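Local coordinates for protein extracellular sialidase/neuraminidase, putative (PDB 2XZI) that hydrolyses glycosidic bonds of sialic acids as a Kdnase, acting on deaminated neuraminic acid (KDN), and is probably secreted by the fungus, at residues P236-D244 / V254-F265; G103-D111 / A184-R192. All blocks are in the same frame, centred on the assembly; numbering follows the deposited sequence. Where two conformers were deposited one is given.

Interaction 1. Residues P236-D244 / V254-F265; sequences PDGKLYRND and VARGTLEGFGAF. With GOL (glycerol), chain F.
Tyr241 presents the edge of its ring to the guanidinium of Arg256, which lies alongside it and points the same way. Arg256 NE sits in the ring plane at 3.9 Å from Tyr241 CD2, and that carbon in turn lies over one face of the guanidinium. With the two planes 65° apart this is no stack, and the main polar tie of Arg256 goes elsewhere, to the carbonyl of Asp314. Val254 CG1 closes on Tyr241 CE2 at 3.5 Å, while Tyr241 OH accepts a bond from Asn243 ND2 that lies in the amide plane; Asn243 OD1 is held by Arg252.

The other side of the sheet carries two phenylalanines. One face of the Phe262 ring is centred on the backbone of Gly257, whose CA stands 3.8 Å above the ring plane. Leu240 crosses this ring at about a right angle, its CB 3.5 Å from Phe262 CZ. One face of Phe265 is centred on the methyl of Ala255, and Arg242 CB approaches its CZ at 3.6 Å. Bends at chi2 (-81°) and chi3 fold Arg242 back to grip Asp244 side-on: NE meets OD1 on its syn lone pair, and NH2 meets OD2 at 2.8 Å. Further bonds from Arg242 to Ala202, Arg205 and Asn206 and from Asp244 to Gly227 satisfy the buried pair.

A glycerol, probably from the crystallisation liquor, links the two loops, accepting from Leu259 N at O2 (2.9 Å) and donating from O1 to Gly238 O.

Reciprocal backbone bonds at Leu240–Gly257 and Arg242–Ala255, with axes at 157°, define an antiparallel beta hairpin. A type I turn from Thr258 to Gly261 leads into the next strand, giving the up-and-down meander of a sialidase beta-propeller blade.

Interaction 2. Residues G103-D111 / A184-R192; sequences GNPTPVVDD and AVGPGNGIR
Asn104 points its amide at the 184-192 backbone: ND2 donates to Val185 O at 3.0 Å with the acceptor close to the amide plane, while OD1 is taken by Arg151. Both branches of Thr106 face the 186-190 backbone. Its OG1 donates back to Asn104 O and lies 3.3 Å from Gly186 CA, and its CG2 rests on the Asn189–Gly190 peptide at 3.8 Å from Asn189 C. Val108 CG2 presses on the same chain one step further along, 3.6 Å from Gly190 C.

Between these side chains, Gly188 N donates to Pro105 O and Gly190 N to Pro107 O (2.9 Å). Gly188 O, 3.1 Å from Pro107 CD, is buried without a polar partner. The chain passes this region through a cis peptide before Pro187.

At the far end Asp111 and Arg192 cross at about a right angle, the carboxylate turned 54° from the guanidinium. The arginine, bent at chi2, grips side-on, NE reaching OD1 tilted from the guanidinium plane and NH2 meeting OD2 almost within it. This salt bridge is doubtful in detail, because Asp111 has a second conformer.

The Asn104 end lies beside the sugar pocket: its side chain is about 5 Å from bound deamino-alpha-neuraminic acid, and Pro187 touches Glu229 of that pocket. Strand 101-109, the first of its sheet, thus receives the loop entering strand 191-192. Val185 also touches Phe118 of strand 115-122 and Ile200 of strand 198-202, while Pro107 packs on Ala42 and Val44 of strand 37-45.

Interaction 2 closes along the chain before interaction 1 opens, and their centres lie about 17 Å apart, with nearest atoms about 5 Å apart and no direct touch. Interaction 2 is near the middle of the chain, about 7 Å from its centre, and joins strand 101-109 to the loop 184-190 that leads into strand 191-192, the first strand of the next sheet. Interaction 1 is more peripheral, about 19 Å out, between strands 240-244 and 250-258 of the sheet after that. The sheet that begins with strand 191-192 belongs in part to interaction 2, and its strand 205-210 is touched by Leu259 and Phe262 of interaction 1. One contact therefore ties blades together and the other builds a single blade, with the inner one closer to the bound deamino-neuraminic acid.

Interaction 1. Residues P236-D244 / V254-F265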
ATOM      1  N   PRO A 236      17.088  -9.418   6.613  1.00  9.08           N
ATOM      2  CA  PRO A 236      17.444 -10.679   7.256  1.00  9.69           C
ATOM      3  C   PRO A 236      18.395 -10.528   8.448  1.00 10.41           C
ATOM      4  O   PRO A 236      18.310 -11.322   9.379  1.00 11.56           O
ATOM      5  CB  PRO A 236      18.087 -11.482   6.119  1.00  9.98           C
ATOM      6  CG  PRO A 236      17.384 -10.958   4.876  1.00  9.43           C
ATOM      7  CD  PRO A 236      17.253  -9.488   5.146  1.00  9.38           C
ATOM      8  N   ASP A 237      19.242  -9.499   8.432  1.00 10.98           N
ATOM      9  CA  ASP A 237      20.100  -9.176   9.587  1.00 11.43           C
ATOM     10  C   ASP A 237      19.348  -8.669  10.837  1.00 11.24           C
ATOM     11  O   ASP A 237      19.969  -8.463  11.883  1.00 12.64           O
ATOM     12  CB  ASP A 237      21.238  -8.218   9.175  1.00 10.93           C
ATOM     13  CG  ASP A 237      20.731  -6.849   8.694  1.00 12.25           C
ATOM     14  OD1 ASP A 237      19.514  -6.592   8.779  1.00 12.27           O
ATOM     15  OD2 ASP A 237      21.539  -6.021   8.213  1.00 14.17           O
ATOM     16  N   GLY A 238      18.028  -8.476  10.735  1.00 11.44           N
ATOM     17  CA  GLY A 238      17.191  -8.042  11.864  1.00 10.31           C
ATOM     18  C   GLY A 238      17.080  -6.528  11.994  1.00 10.34           C
ATOM     19  O   GLY A 238      16.316  -6.019  12.821  1.00 10.56           O
ATOM     20  N   LYS A 239      17.836  -5.809  11.168  1.00 10.03           N
ATOM     21  CA  LYS A 239      17.806  -4.352  11.148  1.00 10.20           C
ATOM     22  C   LYS A 239      16.567  -3.845  10.385  1.00  9.62           C
ATOM     23  O   LYS A 239      15.888  -4.633   9.708  1.00  9.54           O
ATOM     24  CB  LYS A 239      19.107  -3.798  10.569  1.00 10.80           C
ATOM     25  CG  LYS A 239      20.340  -4.158  11.430  1.00 12.64           C
ATOM     26  CD  LYS A 239      21.408  -3.076  11.336  1.00 18.18           C
ATOM     27  CE  LYS A 239      22.559  -3.336  12.312  1.00 20.38           C
ATOM     28  NZ  LYS A 239      23.600  -2.253  12.283  1.00 22.24           N
ATOM     29  N   LEU A 240      16.271  -2.553  10.521  1.00  8.83           N
ATOM     30  CA  LEU A 240      15.161  -1.916   9.795  1.00  8.81           C
ATOM     31  C   LEU A 240      15.674  -1.260   8.535  1.00  8.67           C
ATOM     32  O   LEU A 240      16.824  -0.815   8.461  1.00  9.16           O
ATOM     33  CB  LEU A 240      14.466  -0.855  10.657  1.00  8.85           C
ATOM     34  CG  LEU A 240      13.838  -1.321  11.976  1.00  9.20           C
ATOM     35  CD1 LEU A 240      13.223  -0.163  12.758  1.00  9.71           C
ATOM     36  CD2 LEU A 240      12.803  -2.416  11.728  1.00 11.01           C
ATOM     37  N   TYR A 241      14.785  -1.157   7.553  1.00  8.08           N
ATOM     38  CA  TYR A 241      15.120  -0.651   6.227  1.00  7.56           C
ATOM     39  C   TYR A 241      13.929   0.176   5.765  1.00  6.80           C
ATOM     40  O   TYR A 241      12.828  -0.372   5.639  1.00  6.52           O
ATOM     41  CB  TYR A 241      15.373  -1.868   5.316  1.00  7.80           C
ATOM     42  CG  TYR A 241      15.449  -1.699   3.804  1.00  8.46           C
ATOM     43  CD1 TYR A 241      14.293  -1.735   3.025  1.00  7.51           C
ATOM     44  CD2 TYR A 241      16.673  -1.604   3.145  1.00  9.04           C
ATOM     45  CE1 TYR A 241      14.355  -1.643   1.646  1.00  9.68           C
ATOM     46  CE2 TYR A 241      16.741  -1.502   1.753  1.00 10.97           C
ATOM     47  CZ  TYR A 241      15.576  -1.526   1.012  1.00  9.46           C
ATOM     48  OH  TYR A 241      15.621  -1.420  -0.368  1.00  9.40           O
ATOM     49  N   ARG A 242      14.144   1.483   5.564  1.00  6.44           N
ATOM     50  CA  ARG A 242      13.149   2.350   4.940  1.00  6.53           C
ATOM     51  C   ARG A 242      13.483   2.489   3.466  1.00  6.64           C
ATOM     52  O   ARG A 242      14.647   2.704   3.098  1.00  7.90           O
ATOM     53  CB  ARG A 242      13.107   3.752   5.565  1.00  6.40           C
ATOM     54  CG  ARG A 242      12.326   3.890   6.868  1.00  6.64           C
ATOM     55  CD  ARG A 242      10.788   4.019   6.675  1.00  7.16           C
ATOM     56  NE  ARG A 242      10.346   5.215   5.942  1.00  6.56           N
ATOM     57  CZ  ARG A 242       9.475   6.129   6.387  1.00  6.19           C
ATOM     58  NH1 ARG A 242       8.919   6.023   7.587  1.00  6.11           N
ATOM     59  NH2 ARG A 242       9.150   7.169   5.618  1.00  7.49           N
ATOM     60  N   ASN A 243      12.472   2.349   2.617  1.00  6.67           N
ATOM     61  CA  ASN A 243      12.634   2.518   1.178  1.00  6.85           C
ATOM     62  C   ASN A 243      11.493   3.416   0.718  1.00  7.01           C
ATOM     63  O   ASN A 243      10.328   3.001   0.645  1.00  7.26           O
ATOM     64  CB  ASN A 243      12.654   1.140   0.498  1.00  6.66           C
ATOM     65  CG  ASN A 243      12.820   1.218  -1.006  1.00  7.24           C
ATOM     66  OD1 ASN A 243      12.187   2.044  -1.662  1.00  7.96           O
ATOM     67  ND2 ASN A 243      13.648   0.340  -1.564  1.00  6.98           N
ATOM     68  N   ASP A 244      11.823   4.682   0.481  1.00  7.04           N
ATOM     69  CA  ASP A 244      10.826   5.725   0.307  1.00  6.61           C
ATOM     70  C   ASP A 244      10.760   6.212  -1.132  1.00  6.55           C
ATOM     71  O   ASP A 244      11.752   6.161  -1.885  1.00  6.89           O
ATOM     72  CB  ASP A 244      11.170   6.923   1.204  1.00  6.97           C
ATOM     73  CG  ASP A 244      10.910   6.663   2.686  1.00  7.02           C
ATOM     74  OD1 ASP A 244      10.736   5.493   3.080  1.00  7.51           O
ATOM     75  OD2 ASP A 244      10.900   7.633   3.467  1.00  8.69           O
ATOM     76  N   VAL A 254      16.771   5.184   0.275  1.00  8.44           N
ATOM     77  CA  VAL A 254      16.925   4.110   1.253  1.00  9.11           C
ATOM     78  C   VAL A 254      17.683   4.567   2.492  1.00  9.34           C
ATOM     79  O   VAL A 254      18.676   5.296   2.390  1.00 10.05           O
ATOM     80  CB  VAL A 254      17.605   2.837   0.614  1.00  9.11           C
ATOM     81  CG1 VAL A 254      18.009   1.811   1.665  1.00 10.92           C
ATOM     82  CG2 VAL A 254      16.671   2.208  -0.416  1.00 10.62           C
ATOM     83  N   ALA A 255      17.201   4.155   3.661  1.00  8.58           N
ATOM     84  CA  ALA A 255      17.943   4.320   4.905  1.00  8.58           C
ATOM     85  C   ALA A 255      17.810   3.069   5.743  1.00  8.62           C
ATOM     86  O   ALA A 255      16.797   2.346   5.644  1.00  8.51           O
ATOM     87  CB  ALA A 255      17.452   5.528   5.672  1.00  8.18           C
ATOM     88  N   ARG A 256      18.826   2.809   6.575  1.00  8.81           N
ATOM     89  CA  ARG A 256      18.856   1.624   7.440  1.00  9.07           C
ATOM     90  C   ARG A 256      19.025   2.040   8.886  1.00  8.85           C
ATOM     91  O   ARG A 256      19.630   3.082   9.174  1.00  9.78           O
ATOM     92  CB  ARG A 256      19.958   0.654   7.011  1.00  9.40           C
ATOM     93  CG  ARG A 256      19.642  -0.001   5.694  1.00  9.65           C
ATOM     94  CD  ARG A 256      20.844  -0.794   5.147  1.00 10.75           C
ATOM     95  NE  ARG A 256      20.542  -1.383   3.845  1.00 10.26           N
ATOM     96  CZ  ARG A 256      20.710  -0.764   2.677  1.00 11.68           C
ATOM     97  NH1 ARG A 256      21.200   0.472   2.625  1.00 11.23           N
ATOM     98  NH2 ARG A 256      20.391  -1.388   1.554  1.00 11.57           N
ATOM     99  N   GLY A 257      18.449   1.260   9.793  1.00  8.53           N
ATOM    100  CA  GLY A 257      18.501   1.607  11.195  1.00  9.04           C
ATOM    101  C   GLY A 257      17.925   0.545  12.090  1.00  8.19           C
ATOM    102  O   GLY A 257      17.817  -0.645  11.714  1.00  8.60           O
ATOM    103  N   THR A 258      17.604   0.979  13.299  1.00  9.01           N
ATOM    104  CA  THR A 258      16.982   0.132  14.311  1.00  9.39           C
ATOM    105  C   THR A 258      15.981   1.026  15.048  1.00  9.16           C
ATOM    106  O   THR A 258      15.833   2.211  14.715  1.00  9.61           O
ATOM    107  CB  THR A 258      18.015  -0.389  15.330  1.00  9.79           C
ATOM    108  OG1 THR A 258      18.512   0.719  16.083  1.00 10.95           O
ATOM    109  CG2 THR A 258      19.201  -1.114  14.650  1.00 10.99           C
ATOM    110  N   LEU A 259      15.320   0.477  16.059  1.00 10.00           N
ATOM    111  CA  LEU A 259      14.441   1.295  16.905  1.00 10.82           C
ATOM    112  C   LEU A 259      15.159   2.403  17.684  1.00 12.16           C
ATOM    113  O   LEU A 259      14.518   3.302  18.223  1.00 12.73           O
ATOM    114  CB  LEU A 259      13.625   0.417  17.850  1.00 11.19           C
ATOM    115  CG  LEU A 259      12.563  -0.461  17.182  1.00 10.79           C
ATOM    116  CD1 LEU A 259      11.862  -1.288  18.228  1.00 11.53           C
ATOM    117  CD2 LEU A 259      11.560   0.383  16.396  1.00 13.95           C
ATOM    118  N   GLU A 260      16.488   2.342  17.710  1.00 13.38           N
ATOM    119  CA  GLU A 260      17.280   3.381  18.361  1.00 14.49           C
ATOM    120  C   GLU A 260      17.652   4.537  17.438  1.00 14.10           C
ATOM    121  O   GLU A 260      18.136   5.572  17.904  1.00 14.51           O
ATOM    122  CB  GLU A 260      18.551   2.787  18.968  1.00 14.83           C
ATOM    123  CG  GLU A 260      18.295   1.848  20.143  1.00 18.15           C
ATOM    124  CD  GLU A 260      19.548   1.097  20.604  1.00 22.07           C
ATOM    125  OE1 GLU A 260      20.622   1.239  19.971  1.00 26.74           O
ATOM    126  OE2 GLU A 260      19.450   0.345  21.594  1.00 25.28           O
ATOM    127  N   GLY A 261      17.457   4.362  16.131  1.00 13.23           N
ATOM    128  CA  GLY A 261      17.766   5.412  15.174  1.00 13.05           C
ATOM    129  C   GLY A 261      18.160   4.929  13.791  1.00 12.13           C
ATOM    130  O   GLY A 261      18.542   3.765  13.606  1.00 12.29           O
ATOM    131  N   PHE A 262      18.076   5.841  12.823  1.00 12.69           N
ATOM    132  CA  PHE A 262      18.432   5.553  11.446  1.00 12.56           C
ATOM    133  C   PHE A 262      19.596   6.381  10.969  1.00 13.26           C
ATOM    134  O   PHE A 262      19.820   7.494  11.448  1.00 13.95           O
ATOM    135  CB  PHE A 262      17.255   5.827  10.507  1.00 12.46           C
ATOM    136  CG  PHE A 262      16.258   4.710  10.444  1.00 10.78           C
ATOM    137  CD1 PHE A 262      15.473   4.385  11.542  1.00 10.08           C
ATOM    138  CD2 PHE A 262      16.098   3.989   9.265  1.00 10.16           C
ATOM    139  CE1 PHE A 262      14.543   3.350  11.457  1.00 10.11           C
ATOM    140  CE2 PHE A 262      15.176   2.962   9.185  1.00  8.91           C
ATOM    141  CZ  PHE A 262      14.400   2.651  10.261  1.00 10.32           C
ATOM    142  N   GLY A 263      20.320   5.827  10.002  1.00 12.92           N
ATOM    143  CA  GLY A 263      21.320   6.576   9.265  1.00 13.07           C
ATOM    144  C   GLY A 263      20.659   7.411   8.186  1.00 13.66           C
ATOM    145  O   GLY A 263      19.417   7.492   8.100  1.00 14.25           O
ATOM    146  N   ALA A 264      21.488   8.011   7.341  1.00 13.69           N
ATOM    147  CA  ALA A 264      21.011   8.893   6.287  1.00 13.00           C
ATOM    148  C   ALA A 264      20.263   8.167   5.171  1.00 12.53           C
ATOM    149  O   ALA A 264      20.535   7.001   4.862  1.00 12.87           O
ATOM    150  CB  ALA A 264      22.162   9.689   5.702  1.00 13.69           C
ATOM    151  N   PHE A 265      19.316   8.890   4.581  1.00 12.24           N
ATOM    152  CA  PHE A 265      18.688   8.466   3.334  1.00 12.53           C
ATOM    153  C   PHE A 265      19.587   8.807   2.155  1.00 13.14           C
ATOM    154  O   PHE A 265      20.164   9.898   2.101  1.00 13.96           O
ATOM    155  CB  PHE A 265      17.322   9.121   3.142  1.00 11.87           C
ATOM    156  CG  PHE A 265      16.225   8.462   3.933  1.00 10.95           C
ATOM    157  CD1 PHE A 265      16.019   8.800   5.271  1.00 11.46           C
ATOM    158  CD2 PHE A 265      15.391   7.503   3.337  1.00 10.81           C
ATOM    159  CE1 PHE A 265      15.002   8.188   6.027  1.00 10.70           C
ATOM    160  CE2 PHE A 265      14.369   6.897   4.089  1.00 10.12           C
ATOM    161  CZ  PHE A 265      14.175   7.239   5.425  1.00 10.51           C
TER
HETATM  162  C1  GOL F 503      16.668  -3.967  15.528  1.00 25.47           C
HETATM  163  O1  GOL F 503      16.205  -3.378  14.330  1.00 22.73           O
HETATM  164  C2  GOL F 503      15.719  -3.651  16.683  1.00 25.03           C
HETATM  165  O2  GOL F 503      15.554  -2.261  16.836  1.00 23.31           O
HETATM  166  C3  GOL F 503      14.369  -4.325  16.489  1.00 25.26           C
HETATM  167  O3  GOL F 503      14.542  -5.724  16.396  1.00 22.67           O

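Interaction 2. Residues G103-D111 / A184-R192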
ATOM      1  N   GLY A 103      -8.229   7.967   3.353  1.00  5.92           N
ATOM      2  CA  GLY A 103      -7.302   7.230   2.499  1.00  5.75           C
ATOM      3  C   GLY A 103      -5.991   6.820   3.110  1.00  5.39           C
ATOM      4  O   GLY A 103      -5.858   6.710   4.328  1.00  5.81           O
ATOM      5  N   ASN A 104      -5.014   6.595   2.233  1.00  4.57           N
ATOM      6  CA  ASN A 104      -3.695   6.088   2.639  1.00  5.25           C
ATOM      7  C   ASN A 104      -3.774   4.815   3.499  1.00  4.90           C
ATOM      8  O   ASN A 104      -3.174   4.744   4.570  1.00  5.55           O
ATOM      9  CB  ASN A 104      -2.904   7.175   3.390  1.00  5.43           C
ATOM     10  CG  ASN A 104      -2.332   8.219   2.469  1.00  5.03           C
ATOM     11  OD1 ASN A 104      -3.074   9.029   1.890  1.00  5.97           O
ATOM     12  ND2 ASN A 104      -1.021   8.199   2.293  1.00  5.57           N
ATOM     13  N   PRO A 105      -4.529   3.798   3.060  1.00  4.83           N
ATOM     14  CA  PRO A 105      -4.605   2.626   3.936  1.00  4.75           C
ATOM     15  C   PRO A 105      -3.232   2.027   4.240  1.00  4.13           C
ATOM     16  O   PRO A 105      -2.448   1.754   3.324  1.00  4.62           O
ATOM     17  CB  PRO A 105      -5.456   1.634   3.119  1.00  4.44           C
ATOM     18  CG  PRO A 105      -5.251   2.067   1.708  1.00  4.64           C
ATOM     19  CD  PRO A 105      -5.201   3.550   1.771  1.00  4.70           C
ATOM     20  N   THR A 106      -2.944   1.843   5.532  1.00  4.47           N
ATOM     21  CA  THR A 106      -1.674   1.262   5.980  1.00  4.57           C
ATOM     22  C   THR A 106      -1.959   0.253   7.102  1.00  4.67           C
ATOM     23  O   THR A 106      -1.891   0.584   8.287  1.00  4.93           O
ATOM     24  CB  THR A 106      -0.677   2.354   6.421  1.00  4.60           C
ATOM     25  OG1 THR A 106      -0.637   3.377   5.425  1.00  5.14           O
ATOM     26  CG2 THR A 106       0.727   1.788   6.588  1.00  4.70           C
ATOM     27  N   PRO A 107      -2.278  -0.988   6.715  1.00  3.77           N
ATOM     28  CA  PRO A 107      -2.643  -2.044   7.667  1.00  4.61           C
ATOM     29  C   PRO A 107      -1.437  -2.767   8.241  1.00  4.99           C
ATOM     30  O   PRO A 107      -0.386  -2.849   7.594  1.00  4.59           O
ATOM     31  CB  PRO A 107      -3.495  -2.993   6.817  1.00  5.52           C
ATOM     32  CG  PRO A 107      -2.896  -2.861   5.440  1.00  4.20           C
ATOM     33  CD  PRO A 107      -2.568  -1.388   5.322  1.00  3.97           C
ATOM     34  N   VAL A 108      -1.588  -3.325   9.446  1.00  4.64           N
ATOM     35  CA  VAL A 108      -0.635  -4.266  10.004  1.00  5.42           C
ATOM     36  C   VAL A 108      -1.402  -5.284  10.853  1.00  4.92           C
ATOM     37  O   VAL A 108      -2.256  -4.908  11.650  1.00  5.75           O
ATOM     38  CB  VAL A 108       0.494  -3.556  10.814  1.00  5.68           C
ATOM     39  CG1 VAL A 108      -0.071  -2.704  11.961  1.00  6.39           C
ATOM     40  CG2 VAL A 108       1.569  -4.566  11.285  1.00  7.45           C
ATOM     41  N   VAL A 109      -1.056  -6.549  10.679  1.00  5.86           N
ATOM     42  CA  VAL A 109      -1.677  -7.619  11.432  1.00  5.95           C
ATOM     43  C   VAL A 109      -0.840  -7.881  12.685  1.00  5.54           C
ATOM     44  O   VAL A 109       0.353  -8.155  12.604  1.00  7.18           O
ATOM     45  CB  VAL A 109      -1.811  -8.908  10.596  1.00  5.92           C
ATOM     46  CG1 VAL A 109      -2.436 -10.030  11.456  1.00  7.37           C
ATOM     47  CG2 VAL A 109      -2.633  -8.667   9.315  1.00  6.91           C
ATOM     48  N   ASP A 110      -1.484  -7.775  13.848  1.00  5.86           N
ATOM     49  CA  ASP A 110      -0.803  -8.040  15.122  1.00  6.58           C
ATOM     50  C   ASP A 110      -0.890  -9.516  15.519  1.00  7.11           C
ATOM     51  O   ASP A 110      -1.641 -10.273  14.903  1.00  7.06           O
ATOM     52  CB  ASP A 110      -1.326  -7.123  16.231  1.00  6.00           C
ATOM     53  CG  ASP A 110      -0.242  -6.718  17.226  1.00  5.96           C
ATOM     54  OD1 ASP A 110       0.799  -7.418  17.328  1.00  6.07           O
ATOM     55  OD2 ASP A 110      -0.442  -5.692  17.907  1.00  6.60           O
ATOM     56  N   ASP A 111      -0.135  -9.917  16.553  1.00  7.77           N
ATOM     57  CA  ASP A 111       0.049 -11.342  16.909  0.50  8.31           C
ATOM     58  C   ASP A 111      -1.241 -12.038  17.336  1.00  8.64           C
ATOM     59  O   ASP A 111      -1.376 -13.268  17.204  1.00  9.01           O
ATOM     60  CB  ASP A 111       1.048 -11.510  18.066  0.50  8.57           C
ATOM     61  CG  ASP A 111       2.417 -10.932  17.774  0.50  8.69           C
ATOM     62  OD1 ASP A 111       2.720 -10.606  16.605  0.50  8.75           O
ATOM     63  OD2 ASP A 111       3.201 -10.813  18.738  0.50  8.64           O
ATOM     64  N   ALA A 184       1.008  12.053   5.636  1.00  6.13           N
ATOM     65  CA  ALA A 184       0.665  10.780   4.996  1.00  5.35           C
ATOM     66  C   ALA A 184       1.124   9.660   5.887  1.00  5.71           C
ATOM     67  O   ALA A 184       2.170   9.760   6.533  1.00  6.37           O
ATOM     68  CB  ALA A 184       1.323  10.656   3.622  1.00  6.04           C
ATOM     69  N   VAL A 185       0.345   8.585   5.928  1.00  4.94           N
ATOM     70  CA  VAL A 185       0.811   7.302   6.478  1.00  4.92           C
ATOM     71  C   VAL A 185       0.906   6.308   5.321  1.00  4.38           C
ATOM     72  O   VAL A 185       0.073   6.339   4.395  1.00  4.33           O
ATOM     73  CB  VAL A 185      -0.092   6.785   7.631  1.00  5.20           C
ATOM     74  CG1 VAL A 185      -1.548   6.576   7.167  1.00  5.54           C
ATOM     75  CG2 VAL A 185       0.510   5.538   8.291  1.00  6.18           C
ATOM     76  N   GLY A 186       1.944   5.473   5.335  1.00  5.55           N
ATOM     77  CA  GLY A 186       2.175   4.553   4.219  1.00  5.77           C
ATOM     78  C   GLY A 186       2.142   5.287   2.883  1.00  5.60           C
ATOM     79  O   GLY A 186       2.811   6.299   2.718  1.00  6.40           O
ATOM     80  N   PRO A 187       1.314   4.838   1.929  1.00  4.82           N
ATOM     81  CA  PRO A 187       0.346   3.756   2.054  1.00  5.04           C
ATOM     82  C   PRO A 187       0.953   2.403   1.719  1.00  5.04           C
ATOM     83  O   PRO A 187       1.963   2.330   1.013  1.00  5.91           O
ATOM     84  CB  PRO A 187      -0.694   4.132   1.011  1.00  5.09           C
ATOM     85  CG  PRO A 187       0.113   4.781  -0.104  1.00  5.52           C
ATOM     86  CD  PRO A 187       1.191   5.557   0.647  1.00  5.56           C
ATOM     87  N   GLY A 188       0.322   1.335   2.201  1.00  5.49           N
ATOM     88  CA  GLY A 188       0.777  -0.004   1.866  1.00  6.28           C
ATOM     89  C   GLY A 188       0.673  -0.937   3.046  1.00  5.98           C
ATOM     90  O   GLY A 188      -0.309  -1.652   3.182  1.00  5.59           O
ATOM     91  N   ASN A 189       1.685  -0.950   3.906  1.00  5.79           N
ATOM     92  CA  ASN A 189       1.628  -1.814   5.091  1.00  5.64           C
ATOM     93  C   ASN A 189       2.644  -1.449   6.140  1.00  5.65           C
ATOM     94  O   ASN A 189       3.691  -0.887   5.845  1.00  6.34           O
ATOM     95  CB  ASN A 189       1.805  -3.299   4.713  1.00  6.25           C
ATOM     96  CG  ASN A 189       3.213  -3.607   4.245  1.00  6.13           C
ATOM     97  OD1 ASN A 189       3.569  -3.353   3.093  1.00  7.00           O
ATOM     98  ND2 ASN A 189       4.037  -4.121   5.144  1.00  6.05           N
ATOM     99  N   GLY A 190       2.307  -1.806   7.371  1.00  5.40           N
ATOM    100  CA  GLY A 190       3.275  -1.880   8.469  1.00  5.30           C
ATOM    101  C   GLY A 190       3.743  -3.308   8.686  1.00  5.63           C
ATOM    102  O   GLY A 190       3.314  -4.242   7.985  1.00  5.70           O
ATOM    103  N   ILE A 191       4.637  -3.481   9.663  1.00  5.52           N
ATOM    104  CA  ILE A 191       5.250  -4.775   9.935  1.00  5.61           C
ATOM    105  C   ILE A 191       5.307  -5.076  11.413  1.00  6.07           C
ATOM    106  O   ILE A 191       5.194  -4.174  12.244  1.00  6.60           O
ATOM    107  CB  ILE A 191       6.693  -4.868   9.350  1.00  5.49           C
ATOM    108  CG1 ILE A 191       7.601  -3.804   9.992  1.00  5.79           C
ATOM    109  CG2 ILE A 191       6.648  -4.797   7.809  1.00  6.73           C
ATOM    110  CD1 ILE A 191       9.023  -3.836   9.512  1.00  8.17           C
ATOM    111  N   ARG A 192       5.497  -6.356  11.724  1.00  6.91           N
ATOM    112  CA  ARG A 192       5.789  -6.812  13.086  1.00  7.58           C
ATOM    113  C   ARG A 192       7.200  -7.373  13.086  1.00  7.52           C
ATOM    114  O   ARG A 192       7.529  -8.243  12.259  1.00  8.17           O
ATOM    115  CB  ARG A 192       4.766  -7.866  13.523  1.00  8.51           C
ATOM    116  CG  ARG A 192       4.844  -8.303  14.987  1.00  9.86           C
ATOM    117  CD  ARG A 192       5.664  -9.569  15.128  1.00 13.67           C
ATOM    118  NE  ARG A 192       5.417 -10.271  16.397  1.00 15.41           N
ATOM    119  CZ  ARG A 192       6.242 -11.170  16.930  1.00 18.19           C
ATOM    120  NH1 ARG A 192       7.384 -11.498  16.324  1.00 20.02           N
ATOM    121  NH2 ARG A 192       5.927 -11.752  18.078  1.00 17.33           N
TER